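Local coordinates for protein periplasmic beta-glucosidase (Pseudomonas aeruginosa, PDB 6R5T) that probably hydrolyses terminal, non-reducing beta-D-glucosyl residues with release of beta-D-glucose, as a periplasmic glycoside hydrolase of family 3, at residues 390-398 / 539-547; 132-140 / 517-525. The protein carries 1 engineered substitution. All blocks are in the same frame, centred on the assembly; numbering follows the deposited sequence.

Contact 1 (390-398 / 539-547); sequences SQRDVIGSW and WFSGTEGGN. With BGC (beta-D-glucopyranose), chain C.
Phe540 reaches from segment 539-547 across to the backbone turn around Asp393 to Gly396, and can be followed outward atom by atom. Its CB sits 3.5 Å from Gly396 CA and almost as near Val394 O. CG, anti to the carbonyl carbon (chi1 -61°), is near both Asp393 O (3.5 Å) and Gly396 CA (3.7 Å), which lie on the same side of it; from there the two ring edges part, CD2 staying by Gly396 CA while CD1 comes within 3.1 Å of Asp393 O. CE1 is the last ring atom near that oxygen, which also accepts the backbone bond from Gly396 N. Both segments belong to the C-terminal domain of the family 3 hydrolase, with 539-547 following strand 534-537, which lies between 364-368 and 513-518, and leading into helix 545-553. A single hydrogen bond crosses the contact: Gly542 N gives to Val394 O at 2.8 Å, from above the carbonyl plane. Val394 CG2 rests 3.5 Å from Gly542 O and 4.0 Å from Gly545 CA, where the absence of a side chain lets it come close. Beyond Gly396, with its positive phi, the chain runs to Trp398, whose CH2 lies 3.9 Å from C4 of the bound glucose.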
loop_
_atom_site.group_PDB
_atom_site.type_symbol
_atom_site.label_atom_id
_atom_site.label_comp_id
_atom_site.label_asym_id
_atom_site.label_seq_id
_atom_site.Cartn_x
_atom_site.Cartn_y
_atom_site.Cartn_z
ATOM N N SER A 390 -26.929 20.939 5.124
ATOM C CA SER A 390 -25.744 21.065 5.980
ATOM C C SER A 390 -24.889 22.268 5.594
ATOM O O SER A 390 -24.257 22.248 4.518
ATOM C CB SER A 390 -24.935 19.810 5.942
ATOM O OG SER A 390 -23.841 19.974 6.816
ATOM N N GLN A 391 -24.857 23.288 6.437
ATOM C CA GLN A 391 -23.913 24.407 6.263
ATOM C C GLN A 391 -22.523 24.000 6.725
ATOM O O GLN A 391 -21.586 24.426 6.108
ATOM C CB GLN A 391 -24.395 25.606 7.078
ATOM C CG GLN A 391 -25.581 26.296 6.425
ATOM C CD GLN A 391 -26.101 27.470 7.209
ATOM O OE1 GLN A 391 -26.378 27.325 8.408
ATOM N NE2 GLN A 391 -26.242 28.609 6.535
ATOM N N ARG A 392 -22.423 23.185 7.778
ATOM C CA ARG A 392 -21.100 22.817 8.324
ATOM C C ARG A 392 -20.352 22.002 7.277
ATOM O O ARG A 392 -19.113 22.193 7.117
ATOM C CB ARG A 392 -21.210 22.059 9.636
ATOM C CG ARG A 392 -19.850 21.696 10.211
ATOM C CD ARG A 392 -19.063 22.910 10.681
ATOM N NE ARG A 392 -17.694 22.597 11.069
ATOM C CZ ARG A 392 -16.677 22.475 10.210
ATOM N NH1 ARG A 392 -15.462 22.197 10.662
ATOM N NH2 ARG A 392 -16.857 22.606 8.913
ATOM N N ASP A 393 -21.050 21.127 6.555
ATOM C CA ASP A 393 -20.298 20.240 5.638
ATOM C C ASP A 393 -19.914 20.955 4.330
ATOM O O ASP A 393 -18.827 20.684 3.788
ATOM C CB ASP A 393 -21.083 18.967 5.387
ATOM C CG ASP A 393 -21.176 18.165 6.679
ATOM O OD1 ASP A 393 -20.144 17.874 7.286
ATOM O OD2 ASP A 393 -22.296 18.012 7.170
ATOM N N VAL A 394 -20.744 21.876 3.848
ATOM C CA VAL A 394 -20.489 22.435 2.497
ATOM C C VAL A 394 -19.188 23.226 2.506
ATOM O O VAL A 394 -18.503 23.243 1.465
ATOM C CB VAL A 394 -21.688 23.215 1.959
ATOM C CG1 VAL A 394 -21.886 24.519 2.736
ATOM C CG2 VAL A 394 -21.559 23.451 0.451
ATOM N N ILE A 395 -18.764 23.795 3.645
ATOM C CA ILE A 395 -17.490 24.565 3.684
ATOM C C ILE A 395 -16.276 23.652 3.797
ATOM O O ILE A 395 -15.178 24.169 3.705
ATOM C CB ILE A 395 -17.499 25.672 4.765
ATOM C CG1 ILE A 395 -17.604 25.148 6.196
ATOM C CG2 ILE A 395 -18.584 26.650 4.433
ATOM C CD1 ILE A 395 -17.430 26.231 7.235
ATOM N N GLY A 396 -16.449 22.360 4.069
ATOM C CA GLY A 396 -15.349 21.400 4.042
ATOM C C GLY A 396 -14.510 21.391 5.296
ATOM O O GLY A 396 -14.811 22.130 6.272
ATOM N N SER A 397 -13.507 20.529 5.294
ATOM C CA SER A 397 -12.451 20.550 6.316
ATOM C C SER A 397 -11.503 21.735 6.059
ATOM O O SER A 397 -11.505 22.282 4.937
ATOM C CB SER A 397 -11.726 19.245 6.359
ATOM O OG SER A 397 -11.013 19.095 5.151
ATOM N N TRP A 398 -10.749 22.112 7.084
ATOM C CA TRP A 398 -9.755 23.220 7.072
ATOM C C TRP A 398 -10.440 24.457 6.489
ATOM O O TRP A 398 -9.951 25.064 5.520
ATOM C CB TRP A 398 -8.455 22.843 6.350
ATOM C CG TRP A 398 -7.656 21.771 7.076
ATOM C CD1 TRP A 398 -7.482 20.477 6.674
ATOM C CD2 TRP A 398 -6.897 21.896 8.302
ATOM N NE1 TRP A 398 -6.748 19.775 7.616
ATOM C CE2 TRP A 398 -6.343 20.630 8.598
ATOM C CE3 TRP A 398 -6.625 22.952 9.185
ATOM C CZ2 TRP A 398 -5.552 20.400 9.724
ATOM C CZ3 TRP A 398 -5.863 22.719 10.309
ATOM C CH2 TRP A 398 -5.341 21.457 10.589
ATOM N N TRP A 539 -17.645 17.660 -4.270
ATOM C CA TRP A 539 -16.551 17.773 -3.285
ATOM C C TRP A 539 -17.113 18.388 -2.006
ATOM O O TRP A 539 -18.193 17.969 -1.583
ATOM C CB TRP A 539 -15.406 18.577 -3.870
ATOM C CG TRP A 539 -14.999 18.194 -5.249
ATOM C CD1 TRP A 539 -15.219 18.912 -6.379
ATOM C CD2 TRP A 539 -14.295 17.015 -5.625
ATOM N NE1 TRP A 539 -14.690 18.261 -7.448
ATOM C CE2 TRP A 539 -14.089 17.108 -7.017
ATOM C CE3 TRP A 539 -13.834 15.874 -4.942
ATOM C CZ2 TRP A 539 -13.449 16.106 -7.731
ATOM C CZ3 TRP A 539 -13.206 14.881 -5.670
ATOM C CH2 TRP A 539 -13.010 15.004 -7.037
ATOM N N PHE A 540 -16.449 19.371 -1.414
ATOM C CA PHE A 540 -17.102 20.324 -0.478
ATOM C C PHE A 540 -16.921 21.670 -1.162
ATOM O O PHE A 540 -15.767 22.103 -1.318
ATOM C CB PHE A 540 -16.525 20.266 0.938
ATOM C CG PHE A 540 -16.661 18.930 1.626
ATOM C CD1 PHE A 540 -17.914 18.370 1.858
ATOM C CD2 PHE A 540 -15.551 18.210 1.958
ATOM C CE1 PHE A 540 -18.041 17.133 2.460
ATOM C CE2 PHE A 540 -15.675 16.963 2.548
ATOM C CZ PHE A 540 -16.922 16.429 2.794
ATOM N N SER A 541 -17.992 22.295 -1.640
ATOM C CA SER A 541 -17.887 23.408 -2.633
ATOM C C SER A 541 -17.830 24.810 -1.993
ATOM O O SER A 541 -17.727 25.786 -2.744
ATOM C CB SER A 541 -18.976 23.295 -3.652
ATOM O OG SER A 541 -18.563 22.405 -4.690
ATOM N N GLY A 542 -17.870 24.909 -0.662
ATOM C CA GLY A 542 -17.570 26.196 0.009
ATOM C C GLY A 542 -18.785 27.028 0.333
ATOM O O GLY A 542 -19.936 26.588 0.240
ATOM N N THR A 543 -18.519 28.281 0.698
ATOM C CA THR A 543 -19.550 29.227 1.192
ATOM C C THR A 543 -20.673 29.410 0.161
ATOM O O THR A 543 -21.815 29.527 0.592
ATOM C CB THR A 543 -18.867 30.566 1.454
ATOM O OG1 THR A 543 -17.933 30.394 2.523
ATOM C CG2 THR A 543 -19.850 31.652 1.827
ATOM N N GLU A 544 -20.360 29.416 -1.130
ATOM C CA GLU A 544 -21.372 29.567 -2.193
ATOM C C GLU A 544 -21.677 28.225 -2.831
ATOM O O GLU A 544 -22.300 28.206 -3.906
ATOM C CB GLU A 544 -20.861 30.594 -3.191
ATOM C CG GLU A 544 -21.037 32.013 -2.687
ATOM C CD GLU A 544 -22.489 32.463 -2.604
ATOM O OE1 GLU A 544 -23.205 32.211 -3.588
ATOM O OE2 GLU A 544 -22.928 33.014 -1.543
ATOM N N GLY A 545 -21.322 27.114 -2.169
ATOM C CA GLY A 545 -21.451 25.815 -2.821
ATOM C C GLY A 545 -22.852 25.556 -3.346
ATOM O O GLY A 545 -23.022 25.113 -4.470
ATOM N N GLY A 546 -23.865 25.782 -2.537
ATOM C CA GLY A 546 -25.236 25.429 -2.936
ATOM C C GLY A 546 -25.675 26.251 -4.131
ATOM O O GLY A 546 -26.415 25.725 -4.962
ATOM N N ASN A 547 -25.245 27.496 -4.247
ATOM C CA ASN A 547 -25.622 28.321 -5.428
ATOM C C ASN A 547 -24.888 27.839 -6.678
ATOM O O ASN A 547 -25.513 27.697 -7.751
ATOM C CB ASN A 547 -25.338 29.796 -5.197
ATOM C CG ASN A 547 -26.390 30.499 -4.366
ATOM O OD1 ASN A 547 -27.576 30.161 -4.442
ATOM N ND2 ASN A 547 -25.938 31.505 -3.588
HETATM C C2 BGC C . -1.321 22.722 9.840
HETATM C C3 BGC C . -0.958 22.859 11.333
HETATM C C4 BGC C . -1.722 21.720 12.061
HETATM C C5 BGC C . -1.198 20.396 11.477
HETATM C C6 BGC C . -1.896 19.183 12.050
HETATM C C1 BGC C . -0.925 21.322 9.354
HETATM O O1 BGC C . -1.400 21.264 8.045
HETATM O O2 BGC C . -0.690 23.676 8.994
HETATM O O3 BGC C . -1.440 24.131 11.812
HETATM O O4 BGC C . -1.401 21.806 13.459
HETATM O O5 BGC C . -1.579 20.324 10.135
HETATM O O6 BGC C . -1.335 17.990 11.490
#

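Contact 2 (132-140 / 517-525). With BGC (beta-D-glucopyranose), chain C.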
loop_
_atom_site.group_PDB
_atom_site.type_symbol
_atom_site.label_atom_id
_atom_site.label_comp_id
_atom_site.label_asym_id
_atom_site.label_seq_id
_atom_site.Cartn_x
_atom_site.Cartn_y
_atom_site.Cartn_z
ATOM N N ASP A 132 -3.483 7.332 -2.394
ATOM C CA ASP A 132 -4.211 6.428 -1.481
ATOM C C ASP A 132 -5.433 7.168 -0.987
ATOM O O ASP A 132 -5.349 7.999 -0.110
ATOM C CB ASP A 132 -3.328 5.959 -0.338
ATOM C CG ASP A 132 -3.930 4.851 0.516
ATOM O OD1 ASP A 132 -5.185 4.827 0.706
ATOM O OD2 ASP A 132 -3.102 3.972 0.931
ATOM N N ALA A 133 -6.586 6.805 -1.556
ATOM C CA ALA A 133 -7.855 7.487 -1.262
ATOM C C ALA A 133 -8.284 7.345 0.212
ATOM O O ALA A 133 -9.170 8.069 0.641
ATOM C CB ALA A 133 -8.930 6.921 -2.191
ATOM N N ARG A 134 -7.732 6.404 0.975
ATOM C CA ARG A 134 -8.168 6.222 2.395
ATOM C C ARG A 134 -7.732 7.386 3.279
ATOM O O ARG A 134 -8.369 7.639 4.306
ATOM C CB ARG A 134 -7.552 4.944 2.964
ATOM C CG ARG A 134 -8.018 3.685 2.254
ATOM C CD ARG A 134 -7.283 2.479 2.800
ATOM N NE ARG A 134 -5.920 2.443 2.312
ATOM C CZ ARG A 134 -5.084 1.444 2.545
ATOM N NH1 ARG A 134 -5.434 0.429 3.306
ATOM N NH2 ARG A 134 -3.867 1.488 2.066
ATOM N N TRP A 135 -6.671 8.070 2.905
ATOM C CA TRP A 135 -6.081 9.125 3.770
ATOM C C TRP A 135 -7.063 10.311 3.896
ATOM O O TRP A 135 -7.509 10.838 2.878
ATOM C CB TRP A 135 -4.751 9.531 3.159
ATOM C CG TRP A 135 -3.909 10.453 4.002
ATOM C CD1 TRP A 135 -3.502 10.238 5.279
ATOM C CD2 TRP A 135 -3.202 11.628 3.579
ATOM N NE1 TRP A 135 -2.629 11.215 5.689
ATOM C CE2 TRP A 135 -2.405 12.064 4.654
ATOM C CE3 TRP A 135 -3.149 12.353 2.387
ATOM C CZ2 TRP A 135 -1.553 13.169 4.574
ATOM C CZ3 TRP A 135 -2.343 13.472 2.313
ATOM C CH2 TRP A 135 -1.535 13.871 3.400
ATOM N N GLY A 136 -7.303 10.791 5.113
ATOM C CA GLY A 136 -8.292 11.852 5.319
ATOM C C GLY A 136 -7.836 13.176 4.757
ATOM O O GLY A 136 -8.673 14.004 4.432
ATOM N N ARG A 137 -6.544 13.349 4.522
ATOM C CA ARG A 137 -6.036 14.658 4.040
ATOM C C ARG A 137 -5.958 14.752 2.528
ATOM O O ARG A 137 -5.441 15.761 2.012
ATOM C CB ARG A 137 -4.712 14.938 4.726
ATOM C CG ARG A 137 -4.847 14.893 6.235
ATOM C CD ARG A 137 -3.617 15.405 7.000
ATOM N NE ARG A 137 -3.612 16.854 6.908
ATOM C CZ ARG A 137 -3.090 17.688 7.815
ATOM N NH1 ARG A 137 -2.468 17.208 8.876
ATOM N NH2 ARG A 137 -3.247 18.999 7.630
ATOM N N VAL A 138 -6.484 13.778 1.791
ATOM C CA VAL A 138 -6.517 13.904 0.311
ATOM C C VAL A 138 -7.335 15.152 -0.054
ATOM O O VAL A 138 -7.022 15.737 -1.099
ATOM C CB VAL A 138 -7.078 12.648 -0.382
ATOM C CG1 VAL A 138 -6.209 11.427 -0.114
ATOM C CG2 VAL A 138 -8.504 12.400 0.023
ATOM N N SER A 139 -8.280 15.532 0.799
ATOM C CA SER A 139 -9.143 16.720 0.513
ATOM C C SER A 139 -8.315 18.009 0.422
ATOM O O SER A 139 -8.727 18.994 -0.286
ATOM C CB SER A 139 -10.217 16.843 1.558
ATOM O OG SER A 139 -9.610 17.136 2.818
ATOM N N GLU A 140 -7.144 18.017 1.026
ATOM C CA GLU A 140 -6.277 19.225 1.104
ATOM C C GLU A 140 -5.318 19.371 -0.057
ATOM O O GLU A 140 -4.786 20.459 -0.190
ATOM C CB GLU A 140 -5.425 19.156 2.359
ATOM C CG GLU A 140 -6.262 19.300 3.562
ATOM C CD GLU A 140 -5.466 18.899 4.764
ATOM O OE1 GLU A 140 -4.345 19.514 4.952
ATOM O OE2 GLU A 140 -5.955 17.951 5.460
ATOM N N LEU A 517 -23.180 14.582 -4.806
ATOM C CA LEU A 517 -22.229 13.937 -3.889
ATOM C C LEU A 517 -21.382 15.022 -3.222
ATOM O O LEU A 517 -20.848 15.912 -3.939
ATOM C CB LEU A 517 -21.281 13.078 -4.718
ATOM C CG LEU A 517 -21.828 11.856 -5.432
ATOM C CD1 LEU A 517 -20.636 11.115 -6.057
ATOM C CD2 LEU A 517 -22.627 10.974 -4.499
ATOM N N MET A 518 -21.240 14.936 -1.912
ATOM C CA MET A 518 -20.235 15.730 -1.173
ATOM C C MET A 518 -19.265 14.714 -0.597
ATOM O O MET A 518 -19.667 13.645 -0.095
ATOM C CB MET A 518 -20.827 16.600 -0.076
ATOM C CG MET A 518 -21.813 17.523 -0.576
ATOM S SD MET A 518 -21.986 18.880 0.646
ATOM C CE MET A 518 -23.456 19.562 -0.097
ATOM N N ASN A 519 -18.006 15.073 -0.602
ATOM C CA ASN A 519 -16.970 14.129 -0.158
ATOM C C ASN A 519 -15.615 14.812 -0.301
ATOM O O ASN A 519 -15.470 15.758 -1.120
ATOM C CB ASN A 519 -16.913 12.860 -1.020
ATOM C CG ASN A 519 -16.953 13.085 -2.510
ATOM O OD1 ASN A 519 -17.947 13.657 -3.022
ATOM N ND2 ASN A 519 -15.938 12.645 -3.238
ATOM N N GLY A 520 -14.632 14.307 0.451
ATOM C CA GLY A 520 -13.295 14.913 0.443
ATOM C C GLY A 520 -12.246 13.987 -0.114
ATOM O O GLY A 520 -11.058 14.297 -0.028
ATOM N N ARG A 521 -12.649 12.873 -0.702
ATOM C CA ARG A 521 -11.720 11.856 -1.227
ATOM C C ARG A 521 -12.487 11.140 -2.330
ATOM O O ARG A 521 -13.715 11.166 -2.358
ATOM C CB ARG A 521 -11.349 10.831 -0.166
ATOM C CG ARG A 521 -12.544 10.129 0.471
ATOM C CD ARG A 521 -12.238 8.853 1.226
ATOM N NE ARG A 521 -11.274 9.022 2.314
ATOM C CZ ARG A 521 -11.506 9.549 3.490
ATOM N NH1 ARG A 521 -10.560 9.583 4.409
ATOM N NH2 ARG A 521 -12.688 10.052 3.783
ATOM N N PRO A 522 -11.790 10.441 -3.213
ATOM C CA PRO A 522 -12.466 9.496 -4.092
ATOM C C PRO A 522 -13.387 8.536 -3.317
ATOM O O PRO A 522 -12.998 8.058 -2.267
ATOM C CB PRO A 522 -11.321 8.728 -4.752
ATOM C CG PRO A 522 -10.180 9.730 -4.709
ATOM C CD PRO A 522 -10.325 10.402 -3.371
ATOM N N LEU A 523 -14.548 8.239 -3.888
ATOM C CA LEU A 523 -15.498 7.264 -3.320
ATOM C C LEU A 523 -15.681 6.124 -4.291
ATOM O O LEU A 523 -15.476 6.307 -5.510
ATOM C CB LEU A 523 -16.884 7.876 -3.080
ATOM C CG LEU A 523 -16.942 9.075 -2.133
ATOM C CD1 LEU A 523 -18.363 9.635 -2.057
ATOM C CD2 LEU A 523 -16.427 8.682 -0.781
ATOM N N SER A 524 -15.993 4.963 -3.728
ATOM C CA SER A 524 -16.373 3.759 -4.498
ATOM C C SER A 524 -17.874 3.858 -4.836
ATOM O O SER A 524 -18.698 3.868 -3.880
ATOM C CB SER A 524 -16.037 2.521 -3.731
ATOM O OG SER A 524 -16.719 2.459 -2.525
ATOM N N LEU A 525 -18.188 3.947 -6.133
ATOM C CA LEU A 525 -19.550 4.348 -6.572
ATOM C C LEU A 525 -20.134 3.353 -7.574
ATOM O O LEU A 525 -20.944 3.766 -8.410
ATOM C CB LEU A 525 -19.442 5.740 -7.167
ATOM C CG LEU A 525 -19.118 6.839 -6.155
ATOM C CD1 LEU A 525 -18.726 8.131 -6.829
ATOM C CD2 LEU A 525 -20.314 7.090 -5.215
HETATM C C2 BGC C . -1.321 22.722 9.840
HETATM C C3 BGC C . -0.958 22.859 11.333
HETATM C C4 BGC C . -1.722 21.720 12.061
HETATM C C5 BGC C . -1.198 20.396 11.477
HETATM C C6 BGC C . -1.896 19.183 12.050
HETATM C C1 BGC C . -0.925 21.322 9.354
HETATM O O1 BGC C . -1.400 21.264 8.045
HETATM O O2 BGC C . -0.690 23.676 8.994
HETATM O O3 BGC C . -1.440 24.131 11.812
HETATM O O4 BGC C . -1.401 21.806 13.459
HETATM O O5 BGC C . -1.579 20.324 10.135
HETATM O O6 BGC C . -1.335 17.990 11.490
#
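The backbones come closest where Ser139 passes Gly520, their CA atoms 4.5 Å apart, and are wider at Ala133 and Pro522, 5.8 Å. Arg521 carries the contact. With CG between its backbone N and carbonyl carbon (chi1 56°) and a bend at chi3, the chain turns its guanidinium toward the type I turn Asp132-Trp135. NE gives to Ala133 O at 2.9 Å, in the guanidinium and carbonyl planes alike, whereas NH1 reaches Arg134 O at 2.9 Å from well above that carbonyl's plane. The remaining nitrogen, NH2, is salt-bridged to Glu479, so a buried charge is met by a carboxylate as well as by main-chain oxygens. Arg134 NH1 in turn bonds Val574 O and Gly572 O of the second subunit. Val138 packs against the Arg521 side chain, though the close approach of its CG2 belongs to one of two conformers and is doubtful, while Ala133 CB packs on the Pro522 ring, 3.9 Å from CD. Ser139 sets CB against Gly520 O, and its OG is hydrogen-bonded to Ala484 O. On the far side of the loop, Arg137 is held side-on by Glu140 through NE and NH2, and from there NH1 bonds O6 of the glucose at 3.0 Å and NH2 bonds O1 at 3.0 Å, placing this loop at the sugar pocket. In sequence, the loop follows strand 121-122 of the N-terminal barrel and precedes helix 146-161; Arg521 follows strand 513-518, which runs between strands 472-478 and 534-537 of the C-terminal domain's sheet.

In the fold
From the N terminus the chain first builds the TIM-barrel domain, where residues 132-140 lie in the loop between strand 121-122 and helix 146-161. It then enters the C-terminal domain and passes 390-398 before strand 513-518 brings in 517-525, closing contact 2 over 376 intervening residues. Strand 534-537 leads to 539-547, which closes contact 1 over 140. The two loops therefore cross, their segments alternating along the chain. Contact 2 joins barrel to C-terminal domain; contact 1 is internal to the latter. They meet directly: Trp539 O probably accepts from Asn519 N at 3.1 Å, and Trp398 NE1 packs 2.9 Å from Glu140 OE2, beside the glucose that both contacts touch.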